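Local coordinates for ectonucleotide pyrophosphatase/phosphodiesterase family member 5 (PDB 5VEO), which is a zinc-dependent ectoenzyme of the alkaline phosphatase superfamily that binds AMP and probably hydrolyses phosphodiester bonds in a restricted set of nucleotides, at residues H46-N52 against A332-F338; V18-F24 against L171-D177; E72-I76 against F102-A106; H62-V66 against M124-A128. The protein carries 1 engineered substitution. All blocks are in the same frame, centred on the assembly; numbering follows the deposited sequence.

Interaction 1 of 4, residues H46-N52 against A332-F338; sequences HVNQVTN and AEMHPIF. With EDO (1,2-ethanediol), chain K.
His335 and Gln49 meet with their side chains crossing at about a right angle, and His335 ND1 donates to Gln49 OE1 at 2.8 Å. The acceptor is only 6° out of the imidazole plane, whereas the donor stands well above the amide plane of Gln49 and so misses the lone-pair directions of OE1. Over one face of the same ring lies the Val50 carbonyl, its O 3.1 Å from His335 CG. Asn52 comes to the ring edge with its amide almost perpendicular; its ND2 gives a weak bond to Met334 O (3.0 Å) and is also bonded to Asp224 O. Val50 divides its methyls: CG1, anti to the backbone N (chi1 177°), faces Pro336 CG, while CG2 packs on Phe338 CB at 3.6 Å. At residues 46-47, Val47 N donates to Phe338 O at 3.0 Å, nearly straight at 172°. His46 CD2 approaches Phe338 O in its own ring plane, 3.4 Å away. One water joins Val47 O to Phe338 N. In the central mixed sheet, strand 45-51, which turns a corner at Asn48, lies antiparallel to strand 338-341, into which the loop 332-337 leads. Met354 of edge strand 349-355 packs on Val47, Val50 and Phe338. His335 NE2 is bonded to Asn329 O, leaving both ring nitrogens opposite carbonyl oxygens; this is consistent with a doubly protonated imidazole, whose charge the overlying Val50 carbonyl would tend to stabilise.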
# COMPACT_ATOMS: atom_id res chain seq x y z
N HIS A 46 -1.32 10.75 -15.87
CA HIS A 46 -0.19 9.94 -15.41
C HIS A 46 0.66 10.81 -14.51
O HIS A 46 0.94 11.96 -14.87
CB HIS A 46 0.60 9.43 -16.63
CG HIS A 46 1.82 8.61 -16.32
ND1 HIS A 46 2.91 8.60 -17.17
CD2 HIS A 46 2.13 7.78 -15.29
CE1 HIS A 46 3.84 7.80 -16.67
NE2 HIS A 46 3.39 7.28 -15.55
N VAL A 47 1.03 10.32 -13.33
CA VAL A 47 1.89 11.04 -12.41
C VAL A 47 3.21 10.27 -12.31
O VAL A 47 3.21 9.09 -11.94
CB VAL A 47 1.25 11.20 -11.03
CG1 VAL A 47 2.22 11.89 -10.07
CG2 VAL A 47 -0.06 12.02 -11.13
N ASN A 48 4.33 10.94 -12.62
CA ASN A 48 5.62 10.23 -12.63
C ASN A 48 6.03 9.72 -11.24
O ASN A 48 6.46 8.57 -11.11
CB ASN A 48 6.72 11.15 -13.16
CG ASN A 48 6.72 11.27 -14.65
OD1 ASN A 48 6.20 10.41 -15.37
ND2 ASN A 48 7.39 12.31 -15.15
N GLN A 49 6.00 10.60 -10.23
CA GLN A 49 6.60 10.32 -8.92
C GLN A 49 5.57 10.53 -7.82
O GLN A 49 5.30 11.67 -7.42
CB GLN A 49 7.84 11.17 -8.68
CG GLN A 49 9.03 10.69 -9.48
CD GLN A 49 9.52 9.30 -9.04
OE1 GLN A 49 10.01 9.11 -7.93
NE2 GLN A 49 9.37 8.32 -9.91
N VAL A 50 5.06 9.42 -7.32
CA VAL A 50 4.12 9.36 -6.21
C VAL A 50 4.90 9.05 -4.96
O VAL A 50 5.46 7.95 -4.83
CB VAL A 50 3.06 8.29 -6.43
CG1 VAL A 50 2.11 8.20 -5.21
CG2 VAL A 50 2.33 8.52 -7.74
N THR A 51 4.95 10.00 -4.05
CA THR A 51 5.54 9.72 -2.75
C THR A 51 4.49 9.05 -1.88
O THR A 51 3.48 9.68 -1.50
CB THR A 51 6.05 11.00 -2.09
OG1 THR A 51 7.06 11.56 -2.90
CG2 THR A 51 6.62 10.68 -0.74
N ASN A 52 4.70 7.78 -1.60
CA ASN A 52 3.82 6.98 -0.76
C ASN A 52 4.25 7.17 0.70
O ASN A 52 4.91 8.16 1.02
CB ASN A 52 3.80 5.53 -1.26
CG ASN A 52 5.19 4.88 -1.33
OD1 ASN A 52 6.24 5.56 -1.32
ND2 ASN A 52 5.21 3.54 -1.43
N ALA A 332 13.13 6.40 -4.89
CA ALA A 332 12.35 6.26 -6.12
C ALA A 332 11.86 4.83 -6.33
O ALA A 332 10.73 4.63 -6.80
CB ALA A 332 13.19 6.71 -7.32
N GLU A 333 12.68 3.83 -5.97
CA GLU A 333 12.29 2.45 -6.21
C GLU A 333 11.09 2.04 -5.36
O GLU A 333 10.43 1.05 -5.70
CB GLU A 333 13.46 1.50 -5.99
CG GLU A 333 14.50 1.65 -7.11
CD GLU A 333 15.69 0.73 -7.05
OE1 GLU A 333 15.65 -0.29 -6.38
OE2 GLU A 333 16.70 1.07 -7.72
N MET A 334 10.79 2.77 -4.29
CA MET A 334 9.62 2.47 -3.47
C MET A 334 8.34 3.11 -4.00
O MET A 334 7.26 2.81 -3.48
CB MET A 334 9.86 2.92 -2.03
CG MET A 334 10.90 2.11 -1.30
SD MET A 334 10.52 0.35 -1.22
CE MET A 334 11.52 -0.28 -2.52
N HIS A 335 8.44 3.93 -5.07
CA HIS A 335 7.27 4.69 -5.51
C HIS A 335 6.40 3.90 -6.48
O HIS A 335 6.90 3.24 -7.39
CB HIS A 335 7.70 6.00 -6.15
CG HIS A 335 8.36 6.93 -5.18
ND1 HIS A 335 9.07 8.04 -5.57
CD2 HIS A 335 8.42 6.89 -3.83
CE1 HIS A 335 9.55 8.65 -4.49
NE2 HIS A 335 9.15 7.98 -3.43
N PRO A 336 5.08 3.98 -6.31
CA PRO A 336 4.14 3.26 -7.17
C PRO A 336 3.75 4.03 -8.41
O PRO A 336 3.79 5.26 -8.45
CB PRO A 336 2.91 3.12 -6.27
CG PRO A 336 2.93 4.41 -5.49
CD PRO A 336 4.40 4.69 -5.22
N ILE A 337 3.22 3.29 -9.39
CA ILE A 337 2.56 3.91 -10.54
C ILE A 337 1.32 4.66 -10.09
O ILE A 337 0.67 4.31 -9.07
CB ILE A 337 2.13 2.88 -11.60
CG1 ILE A 337 1.25 1.80 -10.96
CG2 ILE A 337 3.29 2.40 -12.40
CD1 ILE A 337 0.33 1.10 -11.90
N PHE A 338 0.93 5.66 -10.88
CA PHE A 338 -0.39 6.28 -10.77
C PHE A 338 -0.83 6.76 -12.15
O PHE A 338 -0.14 7.56 -12.79
CB PHE A 338 -0.37 7.45 -9.79
CG PHE A 338 -1.72 8.09 -9.59
CD1 PHE A 338 -2.49 7.76 -8.49
CD2 PHE A 338 -2.22 9.01 -10.51
CE1 PHE A 338 -3.75 8.34 -8.30
CE2 PHE A 338 -3.45 9.58 -10.33
CZ PHE A 338 -4.22 9.24 -9.22
C1 EDO K . 3.50 11.01 1.56
O1 EDO K . 2.21 10.74 0.95
C2 EDO K . 3.76 12.50 1.84
O2 EDO K . 5.08 12.68 2.44
O HOH W 1 3.35 6.54 -12.37
O HOH W 2 5.75 7.13 -8.75

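Interaction 2 of 4, residues V18-F24 against L171-D177; sequences VVSFDGF and LYWEEPD. With ZN (zinc ion), chain E; ZN (zinc ion), chain D; AMP (adenosine monophosphate), chain Q.
The Tyr172 ring meets Asp22 at its edge: OD2 lies near the ring plane and accepts from Tyr172 OH at 2.7 Å. It does so on its anti side, 29° out of the carboxylate plane, with the carboxylate turned 76° from the ring. The Phe21 ring carries Val19 CG1 over one face, receives Trp173 CD1 at its edge, and has CD1 3.8 Å from Trp173 CB; one face of the indole bears Glu174 OE2. Between them runs a parallel ladder, the strand axes 8° apart, with Tyr172 and Ser20 on one face and Phe21 and Trp173 on the other. In it Ser20 N bonds Leu171 O at 2.8 Å and Asp22 N bonds Trp173 O at 2.8 Å. Past the strand ends, the chain turns through a cis peptide before Pro176, and Asp177 N makes a weak bond to Asp22 O. Asp22 OD1 binds one zinc at 1.9 Å; Asp177 chelates the other with OD1 at 2.1 Å and, more loosely, OD2. AMP phosphate oxygens ligate both metals of the two-zinc centre characteristic of the superfamily; Asp224 and His225 complete the first site, His181 and His325 the second. Within the central sheet, strand 16-21 lies between 168-173 and 218-222; helix 149-160 covers Leu171 and helix 190-210 covers Phe21 and Phe24.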
# COMPACT_ATOMS: atom_id res chain seq x y z
N VAL A 18 -11.02 2.33 -7.99
CA VAL A 18 -9.60 2.36 -7.65
C VAL A 18 -9.08 0.94 -7.76
O VAL A 18 -9.61 0.01 -7.12
CB VAL A 18 -9.36 2.92 -6.24
CG1 VAL A 18 -7.84 2.95 -5.91
CG2 VAL A 18 -9.98 4.29 -6.08
N VAL A 19 -8.04 0.77 -8.56
CA VAL A 19 -7.38 -0.51 -8.75
C VAL A 19 -5.99 -0.42 -8.18
O VAL A 19 -5.25 0.50 -8.52
CB VAL A 19 -7.31 -0.89 -10.24
CG1 VAL A 19 -6.65 -2.24 -10.39
CG2 VAL A 19 -8.70 -0.88 -10.84
N SER A 20 -5.61 -1.40 -7.34
CA SER A 20 -4.24 -1.54 -6.86
C SER A 20 -3.66 -2.85 -7.39
O SER A 20 -4.17 -3.93 -7.06
CB SER A 20 -4.13 -1.51 -5.34
OG SER A 20 -2.80 -1.75 -4.96
N PHE A 21 -2.65 -2.74 -8.25
CA PHE A 21 -1.80 -3.86 -8.60
C PHE A 21 -0.64 -3.81 -7.63
O PHE A 21 0.22 -2.93 -7.73
CB PHE A 21 -1.30 -3.79 -10.04
CG PHE A 21 -2.38 -3.99 -11.06
CD1 PHE A 21 -2.93 -5.24 -11.24
CD2 PHE A 21 -2.80 -2.95 -11.86
CE1 PHE A 21 -3.90 -5.45 -12.16
CE2 PHE A 21 -3.79 -3.16 -12.82
CZ PHE A 21 -4.33 -4.41 -12.96
N ASP A 22 -0.64 -4.73 -6.68
CA ASP A 22 0.30 -4.63 -5.57
C ASP A 22 1.74 -4.63 -6.09
O ASP A 22 2.12 -5.46 -6.92
CB ASP A 22 0.06 -5.79 -4.61
CG ASP A 22 0.70 -5.55 -3.25
OD1 ASP A 22 1.92 -5.24 -3.23
OD2 ASP A 22 -0.02 -5.62 -2.21
N GLY A 23 2.56 -3.70 -5.59
CA GLY A 23 3.99 -3.72 -5.87
C GLY A 23 4.37 -3.30 -7.28
O GLY A 23 5.40 -3.74 -7.81
N PHE A 24 3.56 -2.44 -7.89
CA PHE A 24 3.80 -2.01 -9.27
C PHE A 24 4.64 -0.74 -9.21
O PHE A 24 4.13 0.38 -9.08
CB PHE A 24 2.50 -1.82 -10.03
CG PHE A 24 2.66 -1.85 -11.53
CD1 PHE A 24 3.36 -0.85 -12.20
CD2 PHE A 24 2.14 -2.91 -12.27
CE1 PHE A 24 3.51 -0.90 -13.59
CE2 PHE A 24 2.28 -2.94 -13.66
CZ PHE A 24 2.97 -1.93 -14.31
N LEU A 171 -10.53 -2.56 -6.27
CA LEU A 171 -10.11 -3.82 -6.87
C LEU A 171 -8.63 -4.00 -6.59
O LEU A 171 -7.85 -3.08 -6.81
CB LEU A 171 -10.38 -3.82 -8.38
CG LEU A 171 -9.85 -4.95 -9.23
CD1 LEU A 171 -10.47 -6.27 -8.82
CD2 LEU A 171 -10.08 -4.68 -10.73
N TYR A 172 -8.26 -5.18 -6.09
CA TYR A 172 -6.90 -5.47 -5.67
C TYR A 172 -6.41 -6.75 -6.34
O TYR A 172 -7.17 -7.73 -6.47
CB TYR A 172 -6.86 -5.60 -4.14
CG TYR A 172 -5.55 -6.06 -3.56
CD1 TYR A 172 -4.47 -5.20 -3.44
CD2 TYR A 172 -5.39 -7.37 -3.16
CE1 TYR A 172 -3.28 -5.63 -2.90
CE2 TYR A 172 -4.21 -7.81 -2.63
CZ TYR A 172 -3.14 -6.94 -2.51
OH TYR A 172 -1.97 -7.40 -1.98
N TRP A 173 -5.14 -6.73 -6.74
CA TRP A 173 -4.46 -7.90 -7.30
C TRP A 173 -3.05 -7.97 -6.72
O TRP A 173 -2.41 -6.94 -6.51
CB TRP A 173 -4.42 -7.81 -8.83
CG TRP A 173 -3.90 -9.02 -9.54
CD1 TRP A 173 -2.82 -9.08 -10.38
CD2 TRP A 173 -4.45 -10.34 -9.51
NE1 TRP A 173 -2.67 -10.35 -10.87
CE2 TRP A 173 -3.66 -11.14 -10.35
CE3 TRP A 173 -5.54 -10.92 -8.85
CZ2 TRP A 173 -3.90 -12.50 -10.54
CZ3 TRP A 173 -5.80 -12.26 -9.04
CH2 TRP A 173 -4.98 -13.04 -9.88
N GLU A 174 -2.56 -9.21 -6.47
CA GLU A 174 -1.33 -9.43 -5.71
C GLU A 174 -0.06 -9.35 -6.55
O GLU A 174 1.05 -9.38 -5.98
CB GLU A 174 -1.39 -10.79 -5.02
CG GLU A 174 -2.48 -10.91 -3.96
CD GLU A 174 -3.89 -11.18 -4.50
OE1 GLU A 174 -4.84 -11.11 -3.68
OE2 GLU A 174 -4.03 -11.50 -5.71
N GLU A 175 -0.19 -9.29 -7.87
CA GLU A 175 0.96 -9.08 -8.76
C GLU A 175 1.02 -7.63 -9.22
O GLU A 175 -0.03 -6.98 -9.40
CB GLU A 175 0.87 -10.01 -9.97
CG GLU A 175 1.08 -11.48 -9.65
CD GLU A 175 2.54 -11.86 -9.37
OE1 GLU A 175 3.36 -11.01 -8.98
OE2 GLU A 175 2.84 -13.07 -9.52
N PRO A 176 2.25 -7.13 -9.46
CA PRO A 176 3.52 -7.85 -9.57
C PRO A 176 4.36 -7.99 -8.27
O PRO A 176 5.51 -8.41 -8.33
CB PRO A 176 4.28 -7.01 -10.60
CG PRO A 176 3.84 -5.63 -10.31
CD PRO A 176 2.38 -5.75 -9.97
N ASP A 177 3.75 -7.70 -7.12
CA ASP A 177 4.44 -7.84 -5.84
C ASP A 177 4.96 -9.26 -5.62
O ASP A 177 6.12 -9.46 -5.24
CB ASP A 177 3.51 -7.43 -4.70
CG ASP A 177 4.16 -7.52 -3.34
OD1 ASP A 177 4.94 -6.61 -2.99
OD2 ASP A 177 3.88 -8.50 -2.60
ZN ZN E . 2.39 -4.39 -1.56
ZN ZN D . 5.36 -7.23 -1.01
P AMP Q . 3.10 -6.53 0.88
O1P AMP Q . 3.38 -5.63 2.05
O2P AMP Q . 4.27 -7.47 0.60
O3P AMP Q . 2.70 -5.76 -0.38
O5' AMP Q . 1.84 -7.45 1.25
C5' AMP Q . 1.05 -7.99 0.18
C4' AMP Q . 0.51 -9.37 0.47
O4' AMP Q . -0.57 -9.25 1.39
C3' AMP Q . -0.08 -10.05 -0.76
O3' AMP Q . 0.76 -11.09 -1.21
C2' AMP Q . -1.42 -10.63 -0.29
O2' AMP Q . -1.61 -11.99 -0.56
C1' AMP Q . -1.41 -10.36 1.20
N9 AMP Q . -2.72 -10.03 1.73
C8 AMP Q . -3.48 -8.97 1.44
N7 AMP Q . -4.63 -9.02 2.17
C5 AMP Q . -4.55 -10.14 2.93
C6 AMP Q . -5.40 -10.80 3.94
N6 AMP Q . -6.59 -10.27 4.27
N1 AMP Q . -4.96 -11.94 4.50
C2 AMP Q . -3.78 -12.50 4.19
N3 AMP Q . -2.94 -11.96 3.29
C4 AMP Q . -3.30 -10.80 2.64
O HOH W 3 7.12 -5.93 -7.87

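Interaction 3 of 4, residues E72-I76 against F102-A106; sequences ENHGI and FWEEA. With NAG (2-acetamido-2-deoxy-beta-D-glucopyranose), chain H.
Ile76 reaches Trp103 through two bends: CG1 is turned away from its own carbonyl carbon (chi1 -60°), and a second kink at chi2 carries CD1 over the indole. That methyl stands 3.9 Å from the centroid of the Trp103 six-membered ring and 13° off its normal, a CH-pi contact over the face. The same Ile76 CD1 presses close to Phe102 O, at 3.1 Å. In His74 the imidazole sits between the backbone N and the carbonyl carbon (chi1 63°), which lets ND1 accept from Ile76 N at 3.1 Å, with the donor in the ring plane. His74 CB itself meets Ala106 CB at 3.7 Å. Gly75, with positive phi just past the helix, brings its CA within 3.3 Å of Glu105 OE2, an oxygen whose hydrogen bond goes to Asn296 ND2. Polar backbone atoms are joined through a water: it donates to His74 O (2.7 Å) and Phe102 O and accepts from Glu105 N. The contact thus sets the end of helix 71-74 against the type I turn Trp103-Ala106, before helix 109-115. Helix 58-67 lies alongside: Tyr63 meets the rings of His74 and Trp103 edge-to-face, and Thr64 bonds His74 NE2. Met81 of strand 80-83 packs on Ile76 and Phe102.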
# COMPACT_ATOMS: atom_id res chain seq x y z
N GLU A 72 1.22 7.12 11.34
CA GLU A 72 1.13 7.37 12.77
C GLU A 72 -0.28 7.82 13.17
O GLU A 72 -0.65 7.65 14.33
CB GLU A 72 2.17 8.40 13.22
CG GLU A 72 1.90 9.84 12.75
CD GLU A 72 3.03 10.81 13.07
OE1 GLU A 72 2.92 11.99 12.68
OE2 GLU A 72 4.02 10.40 13.71
N ASN A 73 -1.05 8.37 12.23
CA ASN A 73 -2.41 8.81 12.48
C ASN A 73 -3.44 7.72 12.22
O ASN A 73 -4.36 7.56 13.03
CB ASN A 73 -2.73 10.03 11.63
CG ASN A 73 -1.75 11.16 11.86
OD1 ASN A 73 -0.99 11.52 10.97
ND2 ASN A 73 -1.73 11.67 13.07
N HIS A 74 -3.35 6.95 11.13
CA HIS A 74 -4.40 5.96 10.93
C HIS A 74 -4.14 4.66 11.68
O HIS A 74 -5.07 3.86 11.81
CB HIS A 74 -4.69 5.72 9.45
CG HIS A 74 -3.55 5.15 8.65
ND1 HIS A 74 -2.86 4.01 9.02
CD2 HIS A 74 -3.06 5.52 7.45
CE1 HIS A 74 -1.98 3.72 8.08
NE2 HIS A 74 -2.07 4.63 7.12
N GLY A 75 -2.93 4.44 12.19
CA GLY A 75 -2.64 3.36 13.12
C GLY A 75 -2.27 2.03 12.51
O GLY A 75 -1.89 1.11 13.26
N ILE A 76 -2.34 1.89 11.19
CA ILE A 76 -1.88 0.66 10.52
C ILE A 76 -0.43 0.94 10.13
O ILE A 76 -0.12 1.37 9.01
CB ILE A 76 -2.76 0.28 9.33
CG1 ILE A 76 -4.22 0.03 9.76
CG2 ILE A 76 -2.21 -0.96 8.63
CD1 ILE A 76 -4.43 -1.20 10.62
N PHE A 102 -7.47 -2.53 15.57
CA PHE A 102 -6.29 -2.09 14.85
C PHE A 102 -6.60 -1.08 13.77
O PHE A 102 -5.68 -0.39 13.32
CB PHE A 102 -5.56 -3.30 14.25
CG PHE A 102 -4.62 -3.93 15.21
CD1 PHE A 102 -3.38 -3.36 15.47
CD2 PHE A 102 -4.98 -5.07 15.91
CE1 PHE A 102 -2.51 -3.93 16.38
CE2 PHE A 102 -4.13 -5.63 16.84
CZ PHE A 102 -2.90 -5.07 17.08
N TRP A 103 -7.86 -0.97 13.34
CA TRP A 103 -8.29 -0.13 12.23
C TRP A 103 -9.00 1.15 12.67
O TRP A 103 -9.16 2.07 11.86
CB TRP A 103 -9.24 -0.94 11.33
CG TRP A 103 -8.59 -2.15 10.76
CD1 TRP A 103 -8.46 -3.38 11.36
CD2 TRP A 103 -7.94 -2.24 9.50
NE1 TRP A 103 -7.77 -4.24 10.52
CE2 TRP A 103 -7.43 -3.56 9.38
CE3 TRP A 103 -7.72 -1.34 8.46
CZ2 TRP A 103 -6.75 -3.98 8.25
CZ3 TRP A 103 -7.04 -1.76 7.34
CH2 TRP A 103 -6.56 -3.07 7.24
N GLU A 104 -9.46 1.22 13.91
CA GLU A 104 -10.45 2.21 14.28
C GLU A 104 -9.86 3.54 14.74
O GLU A 104 -10.61 4.41 15.20
CB GLU A 104 -11.38 1.59 15.33
CG GLU A 104 -12.30 0.58 14.67
CD GLU A 104 -13.17 -0.21 15.61
OE1 GLU A 104 -12.80 -0.40 16.80
OE2 GLU A 104 -14.24 -0.64 15.15
N GLU A 105 -8.55 3.75 14.58
CA GLU A 105 -8.03 5.10 14.77
C GLU A 105 -8.34 6.01 13.59
O GLU A 105 -8.12 7.22 13.68
CB GLU A 105 -6.52 5.05 15.05
CG GLU A 105 -6.25 4.19 16.27
CD GLU A 105 -4.81 4.01 16.65
OE1 GLU A 105 -4.58 3.36 17.69
OE2 GLU A 105 -3.91 4.52 15.95
N ALA A 106 -8.88 5.45 12.51
CA ALA A 106 -9.30 6.22 11.35
C ALA A 106 -10.60 5.63 10.83
O ALA A 106 -11.09 4.62 11.34
CB ALA A 106 -8.23 6.23 10.26
C1 NAG H . -2.20 14.63 9.68
C2 NAG H . -1.39 15.58 10.53
C3 NAG H . -1.77 15.42 11.99
C4 NAG H . -3.27 15.51 12.19
C5 NAG H . -4.01 14.61 11.20
C6 NAG H . -5.51 14.83 11.22
C7 NAG H . 0.86 16.29 9.83
C8 NAG H . 2.31 15.93 9.78
N2 NAG H . 0.04 15.38 10.36
O3 NAG H . -1.11 16.43 12.74
O4 NAG H . -3.60 15.11 13.51
O5 NAG H . -3.58 14.89 9.87
O6 NAG H . -5.82 16.21 11.16
O7 NAG H . 0.44 17.37 9.41
O HOH W 4 -6.28 2.20 13.58

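Interaction 4 of 4, residues H62-V66 against M124-A128; sequences HYTLV and MWPGA
His62 turns an edge to the face of Trp125 in a T-shaped pair, the planes 88° apart and the centroid of the His62 ring 5.0 Å from that of the Trp125 six-membered ring. His62 CD2 does the touching, 3.7 Å from Trp125 CZ2. Pro126 then lies across one face of the imidazole, with CG 3.8 Å from the ring centroid and 15° off the normal. Its CD lies on the same indole face as His62 CD2, and the proline thus sits in the corner between two rings set nearly at right angles. Trp125 points its indole toward the helix because CG is trans to the backbone N (chi1 -175°). Leu65 CD1 meets the rim of the indole, 4.0 Å from Trp125 CH2, while Val66 CG1 slides past in the opposite direction, 3.8 Å from Trp125 NE1. The two segments meet through ring and van der Waals contacts, and the imidazole spends its nitrogens elsewhere: ND1 on O of the engineered Ala58, NE2 on Ser20 OG. Polar partners on both ring nitrogens, which flank CE1, should fix its rotation. On the loop side, Ala128 N bonds Trp125 O at 2.9 Å and closes a type II turn with Gly127 at positive phi. Residues 62, 65 and 66 form one stripe of helix 58-67 facing this loop after strand 120-123. Beneath the loop, Val18 and Ser20 of strand 16-21 touch Trp125; from strand 168-173, Phe170 meets the Trp125 ring and Tyr172 touches Pro126.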
# COMPACT_ATOMS: atom_id res chain seq x y z
N HIS A 62 -2.18 1.00 1.67
CA HIS A 62 -3.56 0.93 1.21
C HIS A 62 -4.48 1.69 2.17
O HIS A 62 -5.42 2.35 1.73
CB HIS A 62 -4.02 -0.52 1.05
CG HIS A 62 -3.46 -1.23 -0.15
ND1 HIS A 62 -2.30 -1.97 -0.09
CD2 HIS A 62 -3.91 -1.34 -1.43
CE1 HIS A 62 -2.06 -2.51 -1.27
NE2 HIS A 62 -3.02 -2.14 -2.10
N TYR A 63 -4.19 1.66 3.48
CA TYR A 63 -5.07 2.40 4.38
C TYR A 63 -4.88 3.91 4.21
O TYR A 63 -5.85 4.67 4.32
CB TYR A 63 -4.87 1.97 5.83
CG TYR A 63 -6.12 2.12 6.72
CD1 TYR A 63 -7.38 1.76 6.26
CD2 TYR A 63 -6.01 2.55 8.04
CE1 TYR A 63 -8.50 1.86 7.07
CE2 TYR A 63 -7.13 2.65 8.86
CZ TYR A 63 -8.37 2.30 8.36
OH TYR A 63 -9.51 2.36 9.15
N THR A 64 -3.66 4.35 3.89
CA THR A 64 -3.46 5.76 3.54
C THR A 64 -4.31 6.15 2.33
O THR A 64 -4.87 7.25 2.30
CB THR A 64 -1.97 6.02 3.27
OG1 THR A 64 -1.29 6.02 4.53
CG2 THR A 64 -1.75 7.38 2.58
N LEU A 65 -4.42 5.29 1.34
CA LEU A 65 -5.16 5.65 0.14
C LEU A 65 -6.63 5.92 0.46
O LEU A 65 -7.26 6.72 -0.23
CB LEU A 65 -5.05 4.56 -0.91
CG LEU A 65 -3.66 4.36 -1.54
CD1 LEU A 65 -3.71 3.32 -2.65
CD2 LEU A 65 -3.05 5.66 -2.06
N VAL A 66 -7.18 5.26 1.48
CA VAL A 66 -8.60 5.37 1.78
C VAL A 66 -8.87 6.22 3.03
O VAL A 66 -10.04 6.35 3.44
CB VAL A 66 -9.28 3.99 1.89
CG1 VAL A 66 -9.15 3.25 0.56
CG2 VAL A 66 -8.72 3.13 3.04
N MET A 124 -11.25 -7.69 -2.71
CA MET A 124 -9.99 -8.14 -2.10
C MET A 124 -9.09 -6.99 -1.65
O MET A 124 -7.92 -7.23 -1.29
CB MET A 124 -9.21 -9.07 -3.03
CG MET A 124 -10.05 -10.23 -3.56
SD MET A 124 -10.89 -11.11 -2.24
CE MET A 124 -11.52 -12.53 -3.14
N TRP A 125 -9.62 -5.78 -1.58
CA TRP A 125 -8.84 -4.63 -1.10
C TRP A 125 -8.48 -4.80 0.37
O TRP A 125 -9.35 -5.12 1.19
CB TRP A 125 -9.65 -3.36 -1.30
CG TRP A 125 -8.91 -2.10 -0.95
CD1 TRP A 125 -8.78 -1.52 0.27
CD2 TRP A 125 -8.19 -1.28 -1.87
NE1 TRP A 125 -8.01 -0.38 0.18
CE2 TRP A 125 -7.65 -0.21 -1.14
CE3 TRP A 125 -7.96 -1.34 -3.24
CZ2 TRP A 125 -6.89 0.80 -1.74
CZ3 TRP A 125 -7.21 -0.35 -3.83
CH2 TRP A 125 -6.68 0.70 -3.08
N PRO A 126 -7.22 -4.56 0.76
CA PRO A 126 -6.82 -4.69 2.17
C PRO A 126 -7.73 -3.97 3.15
O PRO A 126 -8.00 -2.77 3.03
CB PRO A 126 -5.41 -4.10 2.17
CG PRO A 126 -4.90 -4.48 0.83
CD PRO A 126 -6.06 -4.29 -0.10
N GLY A 127 -8.19 -4.72 4.16
CA GLY A 127 -9.07 -4.18 5.19
C GLY A 127 -10.53 -4.09 4.82
O GLY A 127 -11.36 -3.82 5.71
N ALA A 128 -10.90 -4.30 3.56
CA ALA A 128 -12.30 -4.13 3.17
C ALA A 128 -13.19 -5.24 3.71
O ALA A 128 -14.42 -5.05 3.78
CB ALA A 128 -12.40 -4.06 1.64

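How the interactions relate
Interactions 1 and 2 share the eight-stranded central sheet, their centres about 14 Å apart, and touch where Ile337 N probably bonds Phe24 O. Interaction 4 lies about 11 Å from interaction 2, centre to centre; Ser20 and His62 join the two, linking helix 58-67 to the sheet beside the zinc centre. Interaction 3 lies farther out, about 12 Å from interaction 4, coupled through Tyr63 OH to Trp103 O. Along the chain the segments of interactions 1 and 2 alternate, whereas interaction 3 falls between the segments of interaction 4, itself enclosed by both others. Contacts thus run from the metal-binding strand ends outward to the loops near a glycan.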